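Local coordinates for aminoglycoside acetyltransferase meta-AAC0020 (PDB 5F48), which transfers an acetyl group from acetyl-coenzyme A to aminoglycoside antibiotics, as a member of the GNAT acetyltransferase family, at the interface of chains A and B. Residues are numbered along the deposited sequence; one frame, centred on the assembly and turned at random. Chains: chain A/B, aminoglycoside acetyltransferase meta-AAC0020.

Contacts 1 and 2 adjoin: their C-alpha centres are about 6 Å apart and they share A:Pro143, A:Thr144 and B:Tyr153. Both are made by the last strand of chain B, 145-155, which passes between strand 122-128 of chain A in contact 1 and the start of chain A's own strand 145-155 in contact 2. Contact 3 lies about 29 Å from the centre of either and is mainly between loops, with helix 45-53 of chain A at its margin. The two-fold symmetry repeats all three, so the deposited assembly, probably the biological dimer, combines exchanged strands with separate loop packing.

Contact 1: the interface of chains A and B. Residues chain A 121-123, 143-144; chain B 153-155.
A beta-sheet interface built by strand exchange joins two GNAT-family acetyltransferase chains in the deposited assembly, probably the biological dimer: the end of B strand 145-155 runs antiparallel to A strand 122-128 and continues the sheet between chains. A:Val123 and B:Tyr154 exchange a pair of backbone hydrogen bonds, B:Tyr154 N reaching A:Val123 O at 2.8 Å and A:Val123 N reaching B:Tyr154 O at 3.1 Å. On the strand's other side, A:Thr144 works with backbone and side chain together. Its N gives a short, bent bond to B:Tyr153 O (2.6 Å, 133° at the hydrogen), while its hydroxyl OG1 accepts from B:Thr155 N at 2.7 Å, capping an amide in place of a strand carbonyl. With OG1 beside the backbone N (chi1 -57°), a branched threonine suits the place because the hydroxyl meets the amide while the methyl CG2 packs near CE1 of the B:Tyr153 ring. The carboxylate of A:Glu122 lies beside one face of B:Tyr153, offset past the rim and nearly parallel to it (18°), with OE1 3.3 Å from CD1. The ring of B:Tyr154 spans the gap between the chain A segments, CD1 beside A:Val123 O and CE2 3.7 Å from A:Pro143 CA, where a rigid proline offers a firm apolar surface.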
loop_
_atom_site.group_PDB
_atom_site.type_symbol
_atom_site.label_atom_id
_atom_site.label_comp_id
_atom_site.label_asym_id
_atom_site.label_seq_id
_atom_site.Cartn_x
_atom_site.Cartn_y
_atom_site.Cartn_z
ATOM N N GLU A 121 11.331 -8.657 -1.398
ATOM C CA GLU A 121 12.128 -7.957 -2.403
ATOM C C GLU A 121 12.563 -6.596 -1.880
ATOM O O GLU A 121 13.734 -6.239 -1.960
ATOM C CB GLU A 121 11.352 -7.781 -3.715
ATOM C CG GLU A 121 12.091 -6.922 -4.716
ATOM C CD GLU A 121 11.299 -6.661 -5.994
ATOM O OE1 GLU A 121 11.408 -5.534 -6.536
ATOM O OE2 GLU A 121 10.588 -7.577 -6.467
ATOM N N GLU A 122 11.610 -5.839 -1.345
ATOM C CA GLU A 122 11.918 -4.507 -0.850
ATOM C C GLU A 122 10.888 -4.010 0.151
ATOM O O GLU A 122 9.780 -4.548 0.284
ATOM C CB GLU A 122 12.045 -3.497 -2.010
ATOM C CG GLU A 122 10.742 -2.853 -2.435
ATOM C CD GLU A 122 10.910 -1.690 -3.418
ATOM O OE1 GLU A 122 11.916 -1.629 -4.152
ATOM O OE2 GLU A 122 10.023 -0.817 -3.441
ATOM N N VAL A 123 11.289 -2.980 0.881
ATOM C CA VAL A 123 10.401 -2.299 1.809
ATOM C C VAL A 123 10.338 -0.860 1.353
ATOM O O VAL A 123 11.357 -0.306 0.963
ATOM C CB VAL A 123 10.905 -2.381 3.247
ATOM C CG1 VAL A 123 9.949 -1.659 4.192
ATOM C CG2 VAL A 123 11.095 -3.852 3.667
ATOM N N PRO A 143 18.315 4.772 2.722
ATOM C CA PRO A 143 17.395 4.154 1.762
ATOM C C PRO A 143 18.103 3.908 0.440
ATOM O O PRO A 143 19.055 4.615 0.112
ATOM C CB PRO A 143 16.288 5.199 1.612
ATOM C CG PRO A 143 17.012 6.500 1.863
ATOM C CD PRO A 143 17.993 6.191 2.958
ATOM N N THR A 144 17.641 2.925 -0.315
ATOM C CA THR A 144 18.251 2.621 -1.599
ATOM C C THR A 144 18.059 3.786 -2.559
ATOM O O THR A 144 18.944 4.094 -3.351
ATOM C CB THR A 144 17.664 1.336 -2.192
ATOM O OG1 THR A 144 17.851 0.273 -1.251
ATOM C CG2 THR A 144 18.354 0.975 -3.507
ATOM N N TYR B 153 12.616 3.764 -0.797
ATOM C CA TYR B 153 12.649 2.310 -0.683
ATOM C C TYR B 153 14.008 1.714 -0.315
ATOM O O TYR B 153 15.085 2.310 -0.510
ATOM C CB TYR B 153 12.114 1.646 -1.963
ATOM C CG TYR B 153 12.915 1.793 -3.239
ATOM C CD1 TYR B 153 13.930 0.902 -3.557
ATOM C CD2 TYR B 153 12.605 2.781 -4.157
ATOM C CE1 TYR B 153 14.639 1.012 -4.742
ATOM C CE2 TYR B 153 13.317 2.902 -5.359
ATOM C CZ TYR B 153 14.337 2.021 -5.631
ATOM O OH TYR B 153 15.040 2.128 -6.806
ATOM N N TYR B 154 13.906 0.520 0.260
ATOM C CA TYR B 154 15.042 -0.253 0.710
ATOM C C TYR B 154 15.081 -1.571 -0.066
ATOM O O TYR B 154 14.278 -2.463 0.189
ATOM C CB TYR B 154 14.938 -0.519 2.214
ATOM C CG TYR B 154 14.644 0.698 3.082
ATOM C CD1 TYR B 154 13.335 1.114 3.331
ATOM C CD2 TYR B 154 15.677 1.422 3.664
ATOM C CE1 TYR B 154 13.071 2.232 4.124
ATOM C CE2 TYR B 154 15.421 2.537 4.452
ATOM C CZ TYR B 154 14.130 2.936 4.688
ATOM O OH TYR B 154 13.911 4.050 5.469
ATOM N N THR B 155 16.005 -1.703 -1.011
ATOM C CA THR B 155 16.137 -2.972 -1.719
ATOM C C THR B 155 16.814 -3.979 -0.807
ATOM O O THR B 155 17.928 -3.753 -0.332
ATOM C CB THR B 155 16.924 -2.819 -3.034
ATOM O OG1 THR B 155 16.276 -1.838 -3.852
ATOM C CG2 THR B 155 16.972 -4.141 -3.795
#

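Contact 2: the interface of chains A and B. Residues chain A 143-146; chain B 151-153.
Against the B:Tyr153 ring, A:Ala145 sets its methyl CB on one side, by the CZ-CE2 bond, 3.7 Å from CZ. A small residue suits this place because the ring lies close against the backbone. The B:Phe152 ring is met along its CD1-CE1 rim: A:Glu146 CB comes from one side of the plane, 3.6 Å from CD1, and A:Pro143 CG from the other side, 4.0 Å from the same atom. A:Glu146 and B:Phe152 lie alongside each other and point the same way, so the glutamate's CB does the packing, with the carboxylate at the rim. Its CG sits between the backbone N and carbonyl carbon (chi1 63°), and the extended chain carries OE2 past the ring to 3.7 Å from CE1, the carboxylate turned 71° from the ring plane. Between the backbones, B:Tyr153 N donates to A:Ala145 O at 3.2 Å, tilted 22° from the carbonyl plane; A:Ala145 N adds a weak bond to B:Tyr153 O. As strand residues alternate, B:Phe152 and B:Tyr153 point to opposite faces of the sheet. The site lies where the two copies of strand 145-155 pair antiparallel, A:Ala145 with B:Tyr153 and A:Glu146 with B:Phe152.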
loop_
_atom_site.group_PDB
_atom_site.type_symbol
_atom_site.label_atom_id
_atom_site.label_comp_id
_atom_site.label_asym_id
_atom_site.label_seq_id
_atom_site.Cartn_x
_atom_site.Cartn_y
_atom_site.Cartn_z
ATOM N N PRO A 143 18.315 4.772 2.722
ATOM C CA PRO A 143 17.395 4.154 1.762
ATOM C C PRO A 143 18.103 3.908 0.440
ATOM O O PRO A 143 19.055 4.615 0.112
ATOM C CB PRO A 143 16.288 5.199 1.612
ATOM C CG PRO A 143 17.012 6.500 1.863
ATOM C CD PRO A 143 17.993 6.191 2.958
ATOM N N THR A 144 17.641 2.925 -0.315
ATOM C CA THR A 144 18.251 2.621 -1.599
ATOM C C THR A 144 18.059 3.786 -2.559
ATOM O O THR A 144 18.944 4.094 -3.351
ATOM C CB THR A 144 17.664 1.336 -2.192
ATOM O OG1 THR A 144 17.851 0.273 -1.251
ATOM C CG2 THR A 144 18.354 0.975 -3.507
ATOM N N ALA A 145 16.915 4.450 -2.461
ATOM C CA ALA A 145 16.595 5.557 -3.367
ATOM C C ALA A 145 15.399 6.330 -2.855
ATOM O O ALA A 145 14.666 5.852 -1.984
ATOM C CB ALA A 145 16.319 5.041 -4.766
ATOM N N GLU A 146 15.199 7.528 -3.394
ATOM C CA GLU A 146 13.964 8.275 -3.126
ATOM C C GLU A 146 13.394 8.775 -4.441
ATOM O O GLU A 146 14.138 9.051 -5.383
ATOM C CB GLU A 146 14.198 9.446 -2.144
ATOM C CG GLU A 146 15.146 10.554 -2.611
ATOM C CD GLU A 146 15.208 11.753 -1.646
ATOM O OE1 GLU A 146 14.486 12.752 -1.866
ATOM O OE2 GLU A 146 15.995 11.711 -0.669
ATOM N N HIS B 151 8.844 9.264 -1.806
ATOM C CA HIS B 151 8.775 7.819 -1.686
ATOM C C HIS B 151 10.169 7.238 -1.516
ATOM O O HIS B 151 11.022 7.405 -2.402
ATOM C CB HIS B 151 8.087 7.251 -2.935
ATOM C CG HIS B 151 8.143 5.761 -3.065
ATOM N ND1 HIS B 151 7.195 4.926 -2.509
ATOM C CD2 HIS B 151 8.997 4.956 -3.746
ATOM C CE1 HIS B 151 7.477 3.673 -2.820
ATOM N NE2 HIS B 151 8.567 3.662 -3.567
ATOM N N PHE B 152 10.399 6.551 -0.397
ATOM C CA PHE B 152 11.692 5.923 -0.132
ATOM C C PHE B 152 11.603 4.412 -0.231
ATOM O O PHE B 152 10.623 3.824 0.226
ATOM C CB PHE B 152 12.209 6.289 1.273
ATOM C CG PHE B 152 12.369 7.748 1.505
ATOM C CD1 PHE B 152 13.548 8.382 1.190
ATOM C CD2 PHE B 152 11.354 8.488 2.091
ATOM C CE1 PHE B 152 13.712 9.732 1.421
ATOM C CE2 PHE B 152 11.516 9.850 2.322
ATOM C CZ PHE B 152 12.698 10.462 1.993
ATOM N N TYR B 153 12.616 3.764 -0.797
ATOM C CA TYR B 153 12.649 2.310 -0.683
ATOM C C TYR B 153 14.008 1.714 -0.315
ATOM O O TYR B 153 15.085 2.310 -0.510
ATOM C CB TYR B 153 12.114 1.646 -1.963
ATOM C CG TYR B 153 12.915 1.793 -3.239
ATOM C CD1 TYR B 153 13.930 0.902 -3.557
ATOM C CD2 TYR B 153 12.605 2.781 -4.157
ATOM C CE1 TYR B 153 14.639 1.012 -4.742
ATOM C CE2 TYR B 153 13.317 2.902 -5.359
ATOM C CZ TYR B 153 14.337 2.021 -5.631
ATOM O OH TYR B 153 15.040 2.128 -6.806
#

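Contact 3: the interface of chains A and B. Residues chain A 37, 40-41, 43, 48; chain B 80-82.
The ring of B:Tyr81 forms the apolar centre of this contact between GNAT-family chains, mainly between loops, with A:Met37 against one face and B:Tyr80 of its own chain against the other. A:Met37 crosses it at about a right angle, SD 3.6 Å from CE1. The bend at the thioether (chi3 60°) brings the methyl CE back along the same face, 3.7 Å from CD1, and a flexible, polarisable methionine suits such packing on an aromatic surface. On the opposite face, B:Tyr80 CE1 stands 3.5 Å above the plane, offset towards the rim. A:Phe40 comes to the CD1 side, its CE1 3.8 Å from B:Tyr81 CA, its axis roughly perpendicular to the tyrosine's. A glycine in place of B:Tyr81 would probably leave A:Met37 without its aromatic partner, strip the A:Phe40 rim of its contact with CD1 and open a gap between the chains. Farther out, A:Leu48 CD2, from helix 45-53, touches B:Tyr80 CA at 3.8 Å, and the compact ring of A:Pro43 rests on the B:Tyr80-B:Ser82 backbone, its CG 3.8 Å from B:Ser82 CA. At the polar rim water 1 links the chains, 2.6 Å from the carbonyl oxygen A:Ser41 O and 2.6 Å from B:Tyr81 O.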
loop_
_atom_site.group_PDB
_atom_site.type_symbol
_atom_site.label_atom_id
_atom_site.label_comp_id
_atom_site.label_asym_id
_atom_site.label_seq_id
_atom_site.Cartn_x
_atom_site.Cartn_y
_atom_site.Cartn_z
ATOM N N MET A 37 -3.903 13.868 16.422
ATOM C CA MET A 37 -5.250 13.565 15.948
ATOM C C MET A 37 -6.282 14.056 16.945
ATOM O O MET A 37 -6.241 13.677 18.118
ATOM C CB MET A 37 -5.407 12.059 15.718
ATOM C CG MET A 37 -4.439 11.500 14.699
ATOM S SD MET A 37 -4.518 9.704 14.554
ATOM C CE MET A 37 -6.220 9.500 14.048
ATOM N N PHE A 40 -10.475 11.844 17.918
ATOM C CA PHE A 40 -10.320 10.462 17.496
ATOM C C PHE A 40 -11.119 9.504 18.374
ATOM O O PHE A 40 -11.025 9.563 19.601
ATOM C CB PHE A 40 -8.849 10.082 17.532
ATOM C CG PHE A 40 -8.578 8.650 17.200
ATOM C CD1 PHE A 40 -8.827 8.165 15.931
ATOM C CD2 PHE A 40 -8.023 7.809 18.137
ATOM C CE1 PHE A 40 -8.545 6.852 15.607
ATOM C CE2 PHE A 40 -7.732 6.494 17.825
ATOM C CZ PHE A 40 -8.003 6.012 16.554
ATOM N N SER A 41 -11.903 8.635 17.737
ATOM C CA SER A 41 -12.615 7.567 18.438
ATOM C C SER A 41 -12.014 6.245 17.990
ATOM O O SER A 41 -12.113 5.886 16.817
ATOM C CB SER A 41 -14.120 7.604 18.143
ATOM O OG SER A 41 -14.694 8.859 18.471
ATOM N N PRO A 43 -11.321 2.509 17.060
ATOM C CA PRO A 43 -12.176 1.382 16.649
ATOM C C PRO A 43 -12.369 0.355 17.764
ATOM O O PRO A 43 -11.526 0.291 18.669
ATOM C CB PRO A 43 -11.402 0.766 15.482
ATOM C CG PRO A 43 -10.685 1.908 14.875
ATOM C CD PRO A 43 -10.328 2.849 16.025
ATOM N N LEU A 48 -9.748 -4.289 15.892
ATOM C CA LEU A 48 -8.304 -4.204 16.041
ATOM C C LEU A 48 -7.700 -5.601 16.186
ATOM O O LEU A 48 -6.670 -5.899 15.611
ATOM C CB LEU A 48 -7.946 -3.313 17.249
ATOM C CG LEU A 48 -8.401 -1.840 17.160
ATOM C CD1 LEU A 48 -7.960 -1.030 18.407
ATOM C CD2 LEU A 48 -7.914 -1.141 15.900
ATOM N N TYR B 80 -6.594 0.775 11.393
ATOM C CA TYR B 80 -6.722 0.810 12.848
ATOM C C TYR B 80 -7.247 2.167 13.304
ATOM O O TYR B 80 -7.585 2.337 14.476
ATOM C CB TYR B 80 -5.385 0.496 13.525
ATOM C CG TYR B 80 -4.166 1.110 12.859
ATOM C CD1 TYR B 80 -3.724 2.383 13.197
ATOM C CD2 TYR B 80 -3.450 0.404 11.894
ATOM C CE1 TYR B 80 -2.599 2.937 12.589
ATOM C CE2 TYR B 80 -2.342 0.945 11.284
ATOM C CZ TYR B 80 -1.917 2.204 11.634
ATOM O OH TYR B 80 -0.797 2.718 11.038
ATOM N N TYR B 81 -7.321 3.135 12.386
ATOM C CA TYR B 81 -7.952 4.431 12.697
ATOM C C TYR B 81 -9.465 4.399 12.435
ATOM O O TYR B 81 -10.200 5.321 12.806
ATOM C CB TYR B 81 -7.331 5.574 11.871
ATOM C CG TYR B 81 -5.869 5.872 12.172
ATOM C CD1 TYR B 81 -5.407 5.965 13.483
ATOM C CD2 TYR B 81 -4.946 6.024 11.140
ATOM C CE1 TYR B 81 -4.080 6.230 13.758
ATOM C CE2 TYR B 81 -3.618 6.282 11.407
ATOM C CZ TYR B 81 -3.190 6.391 12.720
ATOM O OH TYR B 81 -1.866 6.643 12.994
ATOM N N SER B 82 -9.921 3.337 11.785
ATOM C CA SER B 82 -11.298 3.243 11.339
ATOM C C SER B 82 -11.666 1.793 11.073
ATOM O O SER B 82 -10.803 0.973 10.782
ATOM C CB SER B 82 -11.511 4.082 10.063
ATOM O OG SER B 82 -12.831 3.919 9.565
HETATM O O HOH W 1 -12.297 5.977 14.187
#